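Local coordinates for 2-Cys Peroxiredoxin (Plasmodium vivax SaI-1, PDB 2I81), which probably reduces hydrogen peroxide and related peroxides through a reactive cysteine, as a typical 2-Cys peroxiredoxin of the AhpC/TSA family, at residues 65-70 with 141-146. Numbering follows the deposited sequence.
Sequences TFVCPS and SLRAFV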
loop_
_atom_site.group_PDB
_atom_site.type_symbol
_atom_site.label_atom_id
_atom_site.label_comp_id
_atom_site.label_asym_id
_atom_site.label_seq_id
_atom_site.Cartn_x
_atom_site.Cartn_y
_atom_site.Cartn_z
ATOM N N THR A 65 31.006 -3.413 34.343
ATOM C CA THR A 65 30.819 -4.857 34.211
ATOM C C THR A 65 32.150 -5.615 34.280
ATOM O O THR A 65 33.043 -5.228 35.036
ATOM C CB THR A 65 29.987 -5.254 32.962
ATOM O OG1 THR A 65 30.530 -4.625 31.794
ATOM C CG2 THR A 65 28.529 -4.851 33.139
ATOM N N PHE A 66 32.283 -6.678 33.488
ATOM C CA PHE A 66 33.253 -7.736 33.792
ATOM C C PHE A 66 34.389 -7.923 32.779
ATOM O O PHE A 66 35.550 -7.669 33.107
ATOM C CB PHE A 66 32.505 -9.047 34.079
ATOM C CG PHE A 66 31.198 -8.846 34.810
ATOM C CD1 PHE A 66 31.175 -8.251 36.071
ATOM C CD2 PHE A 66 29.992 -9.232 34.233
ATOM C CE1 PHE A 66 29.974 -8.044 36.743
ATOM C CE2 PHE A 66 28.785 -9.036 34.903
ATOM C CZ PHE A 66 28.778 -8.443 36.162
ATOM N N VAL A 67 34.066 -8.370 31.565
ATOM C CA VAL A 67 35.068 -8.516 30.503
ATOM C C VAL A 67 35.527 -7.139 30.026
ATOM O O VAL A 67 36.704 -6.940 29.714
ATOM C CB VAL A 67 34.520 -9.290 29.279
ATOM C CG1 VAL A 67 35.610 -9.511 28.238
ATOM C CG2 VAL A 67 33.905 -10.614 29.684
ATOM N N CYS A 68 34.585 -6.198 29.985
ATOM C CA CYS A 68 34.805 -4.862 29.429
ATOM C C CYS A 68 36.060 -4.145 29.950
ATOM O O CYS A 68 36.891 -3.724 29.142
ATOM C CB CYS A 68 33.563 -3.979 29.619
ATOM S SG CYS A 68 32.014 -4.729 29.076
ATOM N N PRO A 69 36.206 -4.007 31.289
ATOM C CA PRO A 69 37.369 -3.266 31.791
ATOM C C PRO A 69 38.694 -3.918 31.417
ATOM O O PRO A 69 39.655 -3.213 31.107
ATOM C CB PRO A 69 37.176 -3.278 33.313
ATOM C CG PRO A 69 36.242 -4.378 33.584
ATOM C CD PRO A 69 35.353 -4.493 32.391
ATOM N N SER A 70 38.732 -5.250 31.431
ATOM C CA SER A 70 39.933 -5.995 31.062
ATOM C C SER A 70 40.334 -5.736 29.611
ATOM O O SER A 70 41.523 -5.704 29.294
ATOM C CB SER A 70 39.753 -7.496 31.315
ATOM O OG SER A 70 38.898 -8.090 30.353
ATOM N N SER A 141 25.428 -2.975 23.173
ATOM C CA SER A 141 26.165 -3.403 21.988
ATOM C C SER A 141 27.008 -4.644 22.276
ATOM O O SER A 141 27.526 -4.804 23.382
ATOM C CB SER A 141 27.049 -2.270 21.458
ATOM O OG SER A 141 28.083 -1.950 22.371
ATOM N N LEU A 142 27.136 -5.518 21.280
ATOM C CA LEU A 142 27.990 -6.704 21.388
ATOM C C LEU A 142 29.463 -6.302 21.336
ATOM O O LEU A 142 29.789 -5.179 20.942
ATOM C CB LEU A 142 27.674 -7.697 20.264
ATOM C CG LEU A 142 26.349 -8.465 20.312
ATOM C CD1 LEU A 142 25.942 -8.916 18.919
ATOM C CD2 LEU A 142 26.431 -9.661 21.254
ATOM N N ARG A 143 30.350 -7.212 21.731
ATOM C CA ARG A 143 31.790 -6.945 21.679
ATOM C C ARG A 143 32.283 -6.976 20.244
ATOM O O ARG A 143 32.520 -8.049 19.683
ATOM C CB ARG A 143 32.565 -7.955 22.519
ATOM C CG ARG A 143 32.311 -7.800 23.981
ATOM C CD ARG A 143 33.021 -8.848 24.799
ATOM N NE ARG A 143 32.301 -9.050 26.049
ATOM C CZ ARG A 143 32.267 -8.175 27.051
ATOM N NH1 ARG A 143 32.931 -7.027 26.977
ATOM N NH2 ARG A 143 31.568 -8.452 28.142
ATOM N N ALA A 144 32.434 -5.797 19.649
ATOM C CA ALA A 144 32.747 -5.716 18.229
ATOM C C ALA A 144 33.990 -4.900 17.903
ATOM O O ALA A 144 34.219 -3.840 18.484
ATOM C CB ALA A 144 31.550 -5.189 17.453
ATOM N N PHE A 145 34.785 -5.415 16.969
ATOM C CA PHE A 145 35.864 -4.652 16.360
ATOM C C PHE A 145 35.446 -4.211 14.971
ATOM O O PHE A 145 34.983 -5.022 14.166
ATOM C CB PHE A 145 37.146 -5.482 16.256
ATOM C CG PHE A 145 37.968 -5.507 17.513
ATOM C CD1 PHE A 145 38.772 -6.604 17.802
ATOM C CD2 PHE A 145 37.941 -4.443 18.411
ATOM C CE1 PHE A 145 39.544 -6.638 18.959
ATOM C CE2 PHE A 145 38.707 -4.469 19.572
ATOM C CZ PHE A 145 39.511 -5.568 19.846
ATOM N N VAL A 146 35.596 -2.920 14.699
ATOM C CA VAL A 146 35.391 -2.396 13.357
ATOM C C VAL A 146 36.637 -1.616 12.965
ATOM O O VAL A 146 36.964 -0.599 13.582
ATOM C CB VAL A 146 34.138 -1.487 13.259
ATOM C CG1 VAL A 146 33.969 -0.959 11.838
ATOM C CG2 VAL A 146 32.882 -2.235 13.695
#
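Arg-143 and Cys-68 illustrate how the thioredoxin-like fold of peroxiredoxins brings a strand and a helix together at the active site. In the PxxxTxxC signature of this family, Cys-68 takes the position of the peroxidatic cysteine, in the first turn of helix 67-77, and Arg-143, from strand 140-148, that of the active-site arginine. From Arg-143 CB the chain leaves with CG anti to the carbonyl carbon (chi1 -68°), then runs extended to NE and carries the guanidinium across to the helix. Arg-143 NE comes 3.9 Å from Val-67 CB. Val-67 CB lies over one face of the Arg-143 guanidinium, 3.2 Å above the plane and shifted toward its NH2 side. Branch CG2 of Val-67 sits 3.5 Å from Arg-143 NH2, while CG1 of the same valine lies 3.8 Å from Arg-143 CZ. NH2 donates to the carbonyl O of Leu-162; NH1 forms a salt bridge with Glu-71 OE2, one turn beyond Val-67, and these partners and the cysteine sulfur together restrain the group's rotation. Arg-143 NH1 donates to Cys-68 SG over 3.2 Å, with an N-H...S angle of 157° and the sulfur 16° out of the guanidinium plane.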